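Long-range contacts in flagellin B1 (Methanocaldococcus jannaschii DSM 2661, PDB 5YA6), which probably assembles into the archaellum, the filament archaea use for swimming, and carries a bound calcium ion: residues Thr69-Leu73 with Gly98-Asp102; Leu13-Thr19 with Leu32-Pro38; Gly28-Leu32 with Lys130-Thr134; Ala50-Tyr56 with Val138-Pro144; Leu47-Lys51 with Val62-Ser66. The contacts are given in a common frame with arbitrary orientation. Residue numbers count along the deposited sequence, not the author numbering.

Contact 1 of 5, residues Thr69-Leu73 with Gly98-Asp102. With CA (calcium ion), chain D.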
# COMPACT_ATOMS: atom_id res chain seq x y z
N THR B 69 10.36 -22.49 6.49
CA THR B 69 11.61 -22.98 7.16
C THR B 69 11.56 -22.67 8.62
O THR B 69 11.04 -21.63 9.05
CB THR B 69 12.89 -22.38 6.59
OG1 THR B 69 14.02 -22.86 7.35
CG2 THR B 69 12.88 -20.83 6.64
N THR B 70 12.08 -23.61 9.45
CA THR B 70 12.20 -23.37 10.86
C THR B 70 13.63 -22.92 11.25
O THR B 70 13.90 -22.69 12.39
CB THR B 70 11.98 -24.65 11.61
OG1 THR B 70 12.73 -25.66 10.93
CG2 THR B 70 10.44 -25.09 11.62
N ALA B 71 14.47 -22.73 10.27
CA ALA B 71 15.83 -22.21 10.50
C ALA B 71 15.90 -20.81 11.12
O ALA B 71 16.94 -20.43 11.69
CB ALA B 71 16.60 -22.22 9.17
N THR B 72 14.85 -19.98 10.93
CA THR B 72 14.75 -18.69 11.56
C THR B 72 14.42 -18.72 13.03
O THR B 72 14.43 -17.67 13.73
CB THR B 72 13.63 -17.89 10.79
OG1 THR B 72 12.43 -18.72 10.67
CG2 THR B 72 14.08 -17.55 9.36
N LEU B 73 14.03 -19.89 13.54
CA LEU B 73 13.52 -19.98 14.91
C LEU B 73 14.64 -19.70 15.94
O LEU B 73 15.70 -20.34 15.90
CB LEU B 73 12.90 -21.37 15.10
CG LEU B 73 12.10 -21.64 16.34
CD1 LEU B 73 10.96 -20.65 16.47
CD2 LEU B 73 11.54 -23.06 16.26
N GLY B 98 9.38 -17.85 7.25
CA GLY B 98 10.23 -18.32 8.40
C GLY B 98 9.36 -18.44 9.60
O GLY B 98 8.59 -17.52 9.95
N VAL B 99 9.57 -19.53 10.36
CA VAL B 99 8.95 -19.68 11.64
C VAL B 99 9.66 -18.84 12.72
O VAL B 99 10.89 -18.93 12.90
CB VAL B 99 8.90 -21.17 12.05
CG1 VAL B 99 8.31 -21.34 13.45
CG2 VAL B 99 8.21 -21.99 10.97
N ILE B 100 8.93 -18.00 13.45
CA ILE B 100 9.47 -17.21 14.56
C ILE B 100 8.97 -17.74 15.90
O ILE B 100 9.74 -17.86 16.89
CB ILE B 100 9.15 -15.69 14.39
CG1 ILE B 100 9.79 -15.18 13.08
CG2 ILE B 100 9.67 -14.89 15.57
CD1 ILE B 100 11.32 -15.28 12.93
N GLN B 101 7.70 -18.08 15.97
CA GLN B 101 7.12 -18.63 17.17
C GLN B 101 5.95 -19.54 16.75
O GLN B 101 5.14 -19.16 15.91
CB GLN B 101 6.73 -17.44 17.97
CG GLN B 101 5.95 -17.67 19.20
CD GLN B 101 5.84 -16.36 19.95
OE1 GLN B 101 6.86 -15.76 20.35
NE2 GLN B 101 4.61 -15.85 20.08
N ASP B 102 5.93 -20.79 17.20
CA ASP B 102 4.88 -21.69 16.78
C ASP B 102 4.82 -22.90 17.75
O ASP B 102 5.43 -23.88 17.48
CB ASP B 102 5.17 -22.13 15.36
CG ASP B 102 4.17 -23.10 14.81
OD1 ASP B 102 3.05 -23.24 15.38
OD2 ASP B 102 4.48 -23.64 13.79
CA CA D . 0.87 -22.65 15.60
O HOH W 1 0.74 -22.77 18.04

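Contact 2 of 5, residues Leu13-Thr19 with Leu32-Pro38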
# COMPACT_ATOMS: atom_id res chain seq x y z
N LEU B 13 -4.91 -11.28 9.66
CA LEU B 13 -3.48 -11.13 9.98
C LEU B 13 -3.07 -9.70 10.17
O LEU B 13 -3.66 -8.80 9.62
CB LEU B 13 -2.63 -11.65 8.86
CG LEU B 13 -2.87 -13.10 8.45
CD1 LEU B 13 -1.90 -13.40 7.30
CD2 LEU B 13 -2.61 -14.04 9.59
N MET B 14 -2.12 -9.51 11.07
CA MET B 14 -1.56 -8.22 11.41
C MET B 14 -0.07 -8.24 11.14
O MET B 14 0.65 -9.13 11.60
CB MET B 14 -1.78 -7.91 12.89
CG MET B 14 -1.28 -6.53 13.33
SD MET B 14 -1.71 -6.31 15.08
CE MET B 14 -1.18 -7.80 15.91
N CYS B 15 0.41 -7.19 10.51
CA CYS B 15 1.82 -6.97 10.46
C CYS B 15 2.30 -6.34 11.73
O CYS B 15 1.79 -5.28 12.20
CB CYS B 15 2.19 -6.10 9.22
SG CYS B 15 3.96 -5.69 9.08
N ILE B 16 3.29 -7.01 12.35
CA ILE B 16 3.90 -6.51 13.58
C ILE B 16 5.34 -6.07 13.42
O ILE B 16 6.08 -6.02 14.38
CB ILE B 16 3.75 -7.56 14.71
CG1 ILE B 16 4.33 -8.94 14.34
CG2 ILE B 16 2.30 -7.70 15.08
CD1 ILE B 16 4.63 -9.86 15.52
N GLY B 17 5.71 -5.66 12.22
CA GLY B 17 6.99 -5.10 11.97
C GLY B 17 7.54 -5.46 10.63
O GLY B 17 7.17 -6.47 10.06
N VAL B 18 8.40 -4.60 10.11
CA VAL B 18 9.20 -4.88 8.94
C VAL B 18 10.63 -4.45 9.19
O VAL B 18 10.87 -3.33 9.63
CB VAL B 18 8.67 -4.19 7.64
CG1 VAL B 18 9.50 -4.64 6.45
CG2 VAL B 18 7.18 -4.53 7.46
N THR B 19 11.58 -5.35 8.89
CA THR B 19 12.99 -4.97 8.95
C THR B 19 13.57 -5.14 7.56
O THR B 19 13.00 -5.86 6.72
CB THR B 19 13.79 -5.79 9.93
OG1 THR B 19 13.80 -7.10 9.44
CG2 THR B 19 13.20 -5.77 11.31
N LEU B 32 13.91 -7.85 2.65
CA LEU B 32 12.87 -7.42 3.63
C LEU B 32 12.47 -8.63 4.46
O LEU B 32 12.40 -9.75 3.94
CB LEU B 32 11.61 -6.85 2.97
CG LEU B 32 11.82 -5.61 2.12
CD1 LEU B 32 10.61 -5.32 1.31
CD2 LEU B 32 12.22 -4.42 2.99
N ALA B 33 12.10 -8.40 5.70
CA ALA B 33 11.55 -9.41 6.57
C ALA B 33 10.27 -8.82 7.17
O ALA B 33 10.32 -7.83 7.97
CB ALA B 33 12.56 -9.79 7.66
N ILE B 34 9.11 -9.40 6.77
CA ILE B 34 7.81 -8.85 7.18
C ILE B 34 7.21 -9.75 8.22
O ILE B 34 6.88 -10.94 7.94
CB ILE B 34 6.87 -8.73 5.96
CG1 ILE B 34 7.54 -7.85 4.90
CG2 ILE B 34 5.49 -8.28 6.38
CD1 ILE B 34 6.90 -7.99 3.52
N TYR B 35 7.08 -9.25 9.43
CA TYR B 35 6.61 -10.07 10.56
C TYR B 35 5.10 -9.97 10.71
O TYR B 35 4.52 -8.90 10.62
CB TYR B 35 7.26 -9.70 11.87
CG TYR B 35 8.77 -9.94 11.85
CD1 TYR B 35 9.66 -9.06 11.27
CD2 TYR B 35 9.32 -11.05 12.49
CE1 TYR B 35 11.03 -9.29 11.24
CE2 TYR B 35 10.69 -11.29 12.47
CZ TYR B 35 11.55 -10.40 11.88
OH TYR B 35 12.91 -10.68 11.86
N ILE B 36 4.51 -11.16 10.81
CA ILE B 36 3.06 -11.41 10.76
C ILE B 36 2.58 -12.25 11.97
O ILE B 36 3.26 -13.18 12.37
CB ILE B 36 2.72 -12.20 9.49
CG1 ILE B 36 3.12 -11.39 8.23
CG2 ILE B 36 1.28 -12.66 9.49
CD1 ILE B 36 2.28 -10.13 8.02
N THR B 37 1.43 -11.92 12.54
CA THR B 37 0.78 -12.70 13.57
C THR B 37 -0.73 -12.61 13.34
O THR B 37 -1.21 -11.63 12.79
CB THR B 37 1.16 -12.23 15.00
OG1 THR B 37 0.81 -13.22 15.99
CG2 THR B 37 0.46 -10.95 15.36
N PRO B 38 -1.48 -13.61 13.76
CA PRO B 38 -2.96 -13.48 13.61
C PRO B 38 -3.54 -12.34 14.46
O PRO B 38 -3.05 -12.06 15.54
CB PRO B 38 -3.50 -14.83 14.05
CG PRO B 38 -2.34 -15.79 13.85
CD PRO B 38 -1.12 -14.95 14.20
O HOH W 2 14.91 -8.93 11.39

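Contact 3 of 5, residues Gly28-Leu32 with Lys130-Thr134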
# COMPACT_ATOMS: atom_id res chain seq x y z
N GLY B 28 21.66 0.07 -1.01
CA GLY B 28 20.29 0.04 -0.54
C GLY B 28 19.84 -1.19 0.19
O GLY B 28 20.63 -2.11 0.45
N ILE B 29 18.53 -1.23 0.45
CA ILE B 29 17.95 -2.38 1.08
C ILE B 29 17.68 -3.51 0.06
O ILE B 29 16.90 -3.30 -0.89
CB ILE B 29 16.70 -1.99 1.90
CG1 ILE B 29 17.19 -1.14 3.09
CG2 ILE B 29 15.87 -3.21 2.30
CD1 ILE B 29 16.09 -0.58 3.90
N ASP B 30 18.35 -4.64 0.23
CA ASP B 30 18.21 -5.71 -0.74
C ASP B 30 17.23 -6.78 -0.30
O ASP B 30 16.81 -7.58 -1.11
CB ASP B 30 19.58 -6.32 -1.08
CG ASP B 30 20.21 -7.02 0.12
OD1 ASP B 30 20.32 -6.37 1.14
OD2 ASP B 30 20.56 -8.23 0.06
N LYS B 31 16.90 -6.85 0.99
CA LYS B 31 16.05 -7.88 1.53
C LYS B 31 15.13 -7.30 2.59
O LYS B 31 15.53 -6.31 3.33
CB LYS B 31 16.84 -9.03 2.14
CG LYS B 31 17.64 -9.90 1.19
CD LYS B 31 18.40 -10.95 2.01
CE LYS B 31 18.88 -12.03 1.13
NZ LYS B 31 19.67 -13.03 1.93
N LEU B 32 13.91 -7.85 2.65
CA LEU B 32 12.87 -7.42 3.63
C LEU B 32 12.47 -8.63 4.46
O LEU B 32 12.40 -9.75 3.94
CB LEU B 32 11.61 -6.85 2.97
CG LEU B 32 11.82 -5.61 2.12
CD1 LEU B 32 10.61 -5.32 1.31
CD2 LEU B 32 12.22 -4.42 2.99
N LYS B 130 16.55 -3.98 -8.16
CA LYS B 130 17.57 -3.12 -7.58
C LYS B 130 17.31 -3.04 -6.10
O LYS B 130 16.22 -3.42 -5.65
CB LYS B 130 17.49 -1.69 -8.14
CG LYS B 130 16.11 -1.05 -8.00
CD LYS B 130 16.25 0.46 -7.82
CE LYS B 130 14.91 1.19 -7.98
NZ LYS B 130 14.43 1.14 -9.39
N ALA B 131 18.32 -2.57 -5.35
CA ALA B 131 18.12 -2.41 -3.92
C ALA B 131 17.30 -1.15 -3.70
O ALA B 131 17.31 -0.26 -4.52
CB ALA B 131 19.45 -2.35 -3.19
N ILE B 132 16.56 -1.10 -2.60
CA ILE B 132 15.68 0.05 -2.36
C ILE B 132 16.49 1.21 -1.79
O ILE B 132 17.13 1.08 -0.73
CB ILE B 132 14.57 -0.33 -1.38
CG1 ILE B 132 13.79 -1.58 -1.85
CG2 ILE B 132 13.67 0.86 -1.17
CD1 ILE B 132 12.99 -2.18 -0.74
N PRO B 133 16.51 2.34 -2.51
CA PRO B 133 17.32 3.46 -2.01
C PRO B 133 16.64 4.21 -0.89
O PRO B 133 15.49 3.93 -0.51
CB PRO B 133 17.47 4.35 -3.24
CG PRO B 133 16.35 4.03 -4.10
CD PRO B 133 15.90 2.63 -3.82
N THR B 134 17.36 5.15 -0.32
CA THR B 134 16.86 5.94 0.78
C THR B 134 15.59 6.74 0.34
O THR B 134 15.41 7.06 -0.84
CB THR B 134 17.95 6.93 1.23
OG1 THR B 134 18.38 7.72 0.13
CG2 THR B 134 19.10 6.23 1.85

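Contact 4 of 5, residues Ala50-Tyr56 with Val138-Pro144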
# COMPACT_ATOMS: atom_id res chain seq x y z
N ALA B 50 -1.66 -17.60 0.09
CA ALA B 50 -1.65 -16.19 0.46
C ALA B 50 -0.78 -15.43 -0.50
O ALA B 50 0.29 -15.91 -0.93
CB ALA B 50 -1.18 -16.02 1.91
N LYS B 51 -1.20 -14.21 -0.87
CA LYS B 51 -0.49 -13.43 -1.82
C LYS B 51 -0.00 -12.18 -1.11
O LYS B 51 -0.72 -11.63 -0.28
CB LYS B 51 -1.38 -13.07 -2.98
CG LYS B 51 -1.71 -14.29 -3.87
CD LYS B 51 -2.95 -14.14 -4.74
CE LYS B 51 -3.16 -15.36 -5.64
NZ LYS B 51 -3.12 -16.72 -4.95
N LEU B 52 1.22 -11.83 -1.40
CA LEU B 52 1.85 -10.64 -0.94
C LEU B 52 1.88 -9.65 -2.10
O LEU B 52 2.57 -9.84 -3.11
CB LEU B 52 3.24 -10.95 -0.43
CG LEU B 52 4.04 -9.74 0.09
CD1 LEU B 52 3.30 -9.08 1.27
CD2 LEU B 52 5.43 -10.15 0.49
N PHE B 53 1.23 -8.50 -1.89
CA PHE B 53 1.17 -7.40 -2.88
C PHE B 53 2.07 -6.30 -2.43
O PHE B 53 1.97 -5.91 -1.28
CB PHE B 53 -0.31 -6.91 -2.99
CG PHE B 53 -1.29 -7.96 -3.47
CD1 PHE B 53 -1.59 -8.13 -4.83
CD2 PHE B 53 -1.96 -8.74 -2.59
CE1 PHE B 53 -2.46 -9.13 -5.25
CE2 PHE B 53 -2.85 -9.72 -3.00
CZ PHE B 53 -3.12 -9.91 -4.35
N LEU B 54 2.99 -5.85 -3.25
CA LEU B 54 3.88 -4.77 -2.91
C LEU B 54 3.96 -3.74 -4.04
O LEU B 54 4.43 -4.07 -5.12
CB LEU B 54 5.27 -5.29 -2.71
CG LEU B 54 5.48 -6.23 -1.51
CD1 LEU B 54 6.89 -6.83 -1.56
CD2 LEU B 54 5.29 -5.48 -0.21
N ILE B 55 3.70 -2.47 -3.75
CA ILE B 55 3.89 -1.40 -4.71
C ILE B 55 5.16 -0.62 -4.37
O ILE B 55 5.40 -0.19 -3.24
CB ILE B 55 2.69 -0.40 -4.62
CG1 ILE B 55 1.35 -1.07 -4.85
CG2 ILE B 55 2.89 0.79 -5.59
CD1 ILE B 55 0.15 -0.36 -4.23
N TYR B 56 6.00 -0.39 -5.41
CA TYR B 56 7.24 0.36 -5.24
C TYR B 56 7.62 0.87 -6.64
O TYR B 56 7.59 0.12 -7.60
CB TYR B 56 8.38 -0.48 -4.53
CG TYR B 56 9.72 0.19 -4.67
CD1 TYR B 56 9.99 1.41 -4.09
CD2 TYR B 56 10.72 -0.35 -5.51
CE1 TYR B 56 11.17 2.11 -4.32
CE2 TYR B 56 11.92 0.29 -5.67
CZ TYR B 56 12.16 1.52 -5.11
OH TYR B 56 13.29 2.21 -5.39
N VAL B 138 7.17 2.32 0.23
CA VAL B 138 6.72 0.96 -0.03
C VAL B 138 5.38 0.70 0.61
O VAL B 138 5.21 1.00 1.79
CB VAL B 138 7.75 -0.10 0.53
CG1 VAL B 138 7.29 -1.50 0.11
CG2 VAL B 138 9.11 0.14 -0.13
N SER B 139 4.44 0.16 -0.16
CA SER B 139 3.04 -0.07 0.29
C SER B 139 2.65 -1.49 -0.09
O SER B 139 3.10 -2.04 -1.11
CB SER B 139 2.08 0.92 -0.39
OG SER B 139 2.51 2.22 -0.13
N GLY B 140 1.87 -2.16 0.73
CA GLY B 140 1.47 -3.53 0.37
C GLY B 140 0.47 -4.15 1.32
O GLY B 140 0.14 -3.57 2.35
N GLN B 141 -0.01 -5.36 0.98
CA GLN B 141 -0.91 -6.10 1.83
C GLN B 141 -0.51 -7.58 1.65
O GLN B 141 -0.08 -8.00 0.57
CB GLN B 141 -2.39 -5.93 1.45
CG GLN B 141 -2.86 -4.45 1.66
CD GLN B 141 -4.37 -4.32 1.46
OE1 GLN B 141 -5.07 -5.30 1.27
NE2 GLN B 141 -4.88 -3.07 1.57
N PHE B 142 -0.65 -8.32 2.76
CA PHE B 142 -0.52 -9.80 2.76
C PHE B 142 -1.88 -10.41 2.99
O PHE B 142 -2.46 -10.26 4.07
CB PHE B 142 0.45 -10.24 3.83
CG PHE B 142 0.74 -11.75 3.79
CD1 PHE B 142 1.18 -12.32 2.63
CD2 PHE B 142 0.63 -12.53 4.94
CE1 PHE B 142 1.46 -13.67 2.58
CE2 PHE B 142 0.94 -13.87 4.88
CZ PHE B 142 1.36 -14.43 3.71
N GLN B 143 -2.41 -11.05 1.95
CA GLN B 143 -3.79 -11.45 1.88
C GLN B 143 -3.90 -13.00 1.72
O GLN B 143 -3.71 -13.53 0.65
CB GLN B 143 -4.42 -10.79 0.67
CG GLN B 143 -5.92 -11.11 0.54
CD GLN B 143 -6.76 -10.64 1.69
OE1 GLN B 143 -7.01 -9.43 1.87
NE2 GLN B 143 -7.19 -11.61 2.53
N PRO B 144 -4.24 -13.65 2.77
CA PRO B 144 -4.58 -15.07 2.60
C PRO B 144 -5.91 -15.23 1.88
O PRO B 144 -6.70 -14.28 1.74
CB PRO B 144 -4.75 -15.54 4.07
CG PRO B 144 -3.82 -14.66 4.80
CD PRO B 144 -4.23 -13.29 4.17

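Contact 5 of 5, residues Leu47-Lys51 with Val62-Ser66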
# COMPACT_ATOMS: atom_id res chain seq x y z
N LEU B 47 -1.82 -20.25 5.06
CA LEU B 47 -0.94 -19.31 4.33
C LEU B 47 -0.56 -19.75 2.94
O LEU B 47 -0.03 -18.97 2.14
CB LEU B 47 0.36 -19.03 5.15
CG LEU B 47 0.15 -18.37 6.52
CD1 LEU B 47 1.44 -17.97 7.16
CD2 LEU B 47 -0.73 -17.10 6.40
N LYS B 48 -0.86 -21.02 2.60
CA LYS B 48 -0.28 -21.59 1.41
C LYS B 48 -0.74 -20.92 0.11
O LYS B 48 0.06 -20.89 -0.83
CB LYS B 48 -0.48 -23.13 1.38
CG LYS B 48 0.35 -23.84 2.42
CD LYS B 48 0.17 -25.36 2.50
CE LYS B 48 -1.25 -25.82 2.87
NZ LYS B 48 -1.62 -25.41 4.24
N ASN B 49 -1.93 -20.31 0.04
CA ASN B 49 -2.35 -19.54 -1.17
C ASN B 49 -2.31 -18.03 -0.98
O ASN B 49 -2.85 -17.28 -1.78
CB ASN B 49 -3.78 -19.96 -1.54
CG ASN B 49 -3.81 -21.37 -1.95
OD1 ASN B 49 -4.24 -22.24 -1.19
ND2 ASN B 49 -3.19 -21.64 -3.09
N ALA B 50 -1.66 -17.60 0.09
CA ALA B 50 -1.65 -16.19 0.46
C ALA B 50 -0.78 -15.43 -0.50
O ALA B 50 0.29 -15.91 -0.93
CB ALA B 50 -1.18 -16.02 1.91
N LYS B 51 -1.20 -14.21 -0.87
CA LYS B 51 -0.49 -13.43 -1.82
C LYS B 51 -0.00 -12.18 -1.11
O LYS B 51 -0.72 -11.63 -0.28
CB LYS B 51 -1.38 -13.07 -2.98
CG LYS B 51 -1.71 -14.29 -3.87
CD LYS B 51 -2.95 -14.14 -4.74
CE LYS B 51 -3.16 -15.36 -5.64
NZ LYS B 51 -3.12 -16.72 -4.95
N VAL B 62 3.12 -9.08 -7.24
CA VAL B 62 2.39 -10.08 -6.50
C VAL B 62 3.34 -11.25 -6.29
O VAL B 62 3.96 -11.75 -7.25
CB VAL B 62 1.13 -10.60 -7.23
CG1 VAL B 62 0.27 -11.46 -6.33
CG2 VAL B 62 0.31 -9.41 -7.74
N LEU B 63 3.56 -11.61 -5.04
CA LEU B 63 4.45 -12.71 -4.67
C LEU B 63 3.69 -13.82 -4.04
O LEU B 63 2.79 -13.65 -3.18
CB LEU B 63 5.53 -12.26 -3.67
CG LEU B 63 6.59 -11.27 -4.05
CD1 LEU B 63 6.06 -9.89 -4.20
CD2 LEU B 63 7.67 -11.20 -2.98
N ASN B 64 4.09 -15.04 -4.40
CA ASN B 64 3.45 -16.24 -3.93
C ASN B 64 4.29 -17.07 -2.96
O ASN B 64 5.52 -16.84 -2.87
CB ASN B 64 3.05 -17.12 -5.13
CG ASN B 64 2.05 -16.39 -6.02
OD1 ASN B 64 0.89 -16.22 -5.65
ND2 ASN B 64 2.50 -15.93 -7.17
N TYR B 65 3.66 -17.99 -2.25
CA TYR B 65 4.29 -18.78 -1.21
C TYR B 65 5.29 -19.78 -1.85
O TYR B 65 4.86 -20.66 -2.58
CB TYR B 65 3.19 -19.48 -0.43
CG TYR B 65 3.52 -20.37 0.74
CD1 TYR B 65 4.10 -21.64 0.57
CD2 TYR B 65 3.19 -19.99 2.02
CE1 TYR B 65 4.35 -22.44 1.64
CE2 TYR B 65 3.38 -20.82 3.11
CZ TYR B 65 3.98 -22.08 2.93
OH TYR B 65 4.12 -22.87 4.02
N SER B 66 6.56 -19.68 -1.49
CA SER B 66 7.53 -20.67 -2.01
C SER B 66 7.64 -21.85 -1.11
O SER B 66 7.45 -23.01 -1.57
CB SER B 66 8.90 -20.01 -2.13
OG SER B 66 9.83 -20.95 -2.65
O HOH W 3 0.72 -18.27 -2.40

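Contact 1 of 5, residues Thr69-Leu73 with Gly98-Asp102
Gly98 enters the contact in a parallel bridge with Thr69, their CA atoms 5.0 Å apart. Thr72 OG1 comes within 3.2 Å of Gly98 CA, and a side chain here would collide with that hydroxyl, so the absence of one lets the turn close over the strand. At Val99 the two segments are stitched together twice. Its amide N donates to Thr69 O (2.9 Å), and its carbonyl O accepts from Thr72 OG1 (2.7 Å). The type I turn Thr70-Leu73, closed by Leu73 N to Thr70 O (3.0 Å), places Thr72 for this bond, and an ST turn from Ala71 N to Thr69 OG1 (3.0 Å) leads into it. The Val99 side chain points toward the turn: Val99 CG2 lies 3.9 Å from Thr70 CG2 and Val99 CG1 4.1 Å from Leu73 CD1. At Ile100 the chain rounds a corner; its CB points away, yet Ile100 CD1 reaches Thr72 CB at 4.1 Å. Ile100 and Gln101 form a classic beta bulge opposite Ile117. Beyond it Asp102 turns to the calcium ion, which Asp102 OD1 binds at 2.3 Å and which Asp104, Ser106, Asn113 and Asp116 also ligate. The pairing thus finishes the junction of the parallel strands 59-69 and 94-99, while strand 117-123 flanks 94-99 on its other edge.

Contact 2 of 5, residues Leu13-Thr19 with Leu32-Pro38
Ile16 and Tyr35 show how this pair of strands interlocks: Ile16 CG1 lies 3.9 Å from Tyr35 CB, and Ile16 CG2 reaches 3.7 Å to Thr37 CG2, filling the notch between two side chains of the partner. Beside it Gly17 offers no side chain, leaving a hollow by the Tyr35 ring, whose edge meets Gly17 O and Thr19 OG1; a water joins Tyr35 OH (2.7 Å) to Thr19 OG1 (2.9 Å). The positive phi of Gly17 (145°) would jam a CB against the preceding carbonyl. At this irregular step Ile16 and Gly17 both bond to Tyr35: Ile16 N donates to Tyr35 O (2.8 Å) and Tyr35 N to Gly17 O (2.9 Å). On the other face, Val18 CG1 packs on Ile34 CG1 (4.1 Å), Cys15 SG nestles at 4.0 Å from Ile34 CG2, and Leu13 CD1 meets Ile36 CG2 (3.9 Å), building an apolar surface that also touches Ala150 and Phe154 of strand 150-155. The arrangement is a twisted antiparallel beta hairpin, strands 13-23 and 28-38, within the curled sheet of the domain.

Contact 3 of 5, residues Gly28-Leu32 with Lys130-Thr134
Ile132 lays its side chain alongside that of Ile29, CB to CB at 4.2 Å, and Ile132 CD1 extends to Leu32 CD2 at 4.4 Å, so one isoleucine of the connecting segment touches two apolar residues of strand 28-38. The backbones are drawn together by a reciprocal pair of hydrogen bonds, Ile29 N to Ile132 O (2.9 Å) and Ile132 N to Ile29 O (2.8 Å), both nearly straight. Just before them the chain passes very tightly: Gly28 CA is 3.3 Å from Ile132 O, and Gly28 C is 3.6 Å from Ala131 CB. A side chain on Gly28 would strike both Ile132 O and Ala131 CB, so glycine is what allows Ala131, whose CB points toward the strand, to close in. The pairing does not continue. At Asp30 psi falls to -18°, far from an extended value, and the CB of Asp30 points away, its carboxylate bonding to His21 on the hairpin partner strand. Strand 28-38 then pairs with strand 117-123 through Leu32 and Val122. Tyr160 and Thr156 pack on Ile29, and Ile132 also touches Thr156, completing the apolar surroundings. In structural terms this is an isolated antiparallel hydrogen-bonded bridge, by which the connection between helix 124-128 and strand 137-143 closes against the start of strand 28-38 at one end of the beta domain.

Contact 4 of 5, residues Ala50-Tyr56 with Val138-Pro144
Leu52 and Phe142 form the apolar centre of this antiparallel strand pair, part of the curled mixed sheet of the domain: Leu52 CB lies 3.9 Å from Phe142 CD1, while Ala50 CB meets Phe142 CZ at 3.5 Å. Further along the same face, Leu54 CD2 touches Val138 CG1 at 4.5 Å. The side chains of Leu13, Ala150 and Ile152 pack against this surface too. Six backbone hydrogen bonds, from Lys51 N to Gln143 O (3.0 Å) at one end to Ser139 N to Ile55 O (3.2 Å) at the other, hold the strands at 169° to each other. The opposite face carries Phe53, Ile55, Ser139, Gln141 and Gln143 and meets the second subunit: Ile55 packs on Ile55 of that chain, and Gln141 bonds to its Ser139. Within this chain Ser139 bonds to Gln153, and Gln143 to Gly147. Gly140, paired with Leu54, leaves room for the backbone to come in close, with Phe53 O only 2.9 Å from Gly140 CA.

Contact 5 of 5, residues Leu47-Lys51 with Val62-Ser66
Tyr65 dominates this contact, its ring lying under the turn Leu47-Ala50. Lys48 CA sits over the ring face, 4.1 Å from the centroid and 19° off the normal, a CH-pi contact, while Leu47 O comes within 3.4 Å of Tyr65 CD2 and Leu47 CB within 4.1 Å of Tyr65 CE2. The turn is type I, closed by Ala50 N to Leu47 O (3.0 Å). Lys48, the second large contributor on the turn side, adds aliphatic cover, with CG 4.1 Å from Tyr65 CZ, before its ammonium end leads off to Asp46. Lys51 has the next-largest share after Tyr65. Lys51 CB packs on Val62 CG1 at 4.1 Å, Lys51 CG approaches Asn64 OD1 at 3.7 Å, and Lys51 CA lies 3.6 Å from Leu63 O in a CA-H...O contact; Lys51 NZ turns back to its own turn, bonding to Asn49 O (3.2 Å). No direct hydrogen bond joins the two segments. A water takes that role, donating to Lys48 O (3.1 Å) and Ala50 O (2.8 Å) and accepting from Tyr65 N (3.0 Å). The turn thus leads into strand 51-56 just before regular pairing with strand 59-69 begins at Leu52 and Leu63. The chemistry implies a junction made by an aromatic platform, lysine methylenes and one bridging water instead of regular strand pairing.

Contacts 4 and 5 share Ala50 and Lys51 and join where Leu52 O meets Leu63 N at 2.8 Å, a probable hydrogen bond; contact 5 continues along strand 59-69 into contact 1. Contact 2 packs against contact 4 across the curled sheet, with Leu13 CD1 3.6 Å from Phe142 CD2, and touches contact 1 through Tyr35 CE2 and Ile100 CG1 (4.0 Å). Contact 3 shares Leu32 with contact 2 and meets Tyr56 of contact 4, but its centre lies about 24 Å from that of contact 1. Only contact 1 ligates calcium; the side chains of Pro38, Leu47 and Phe142 lie about 8, 10 and 14 Å from the ion.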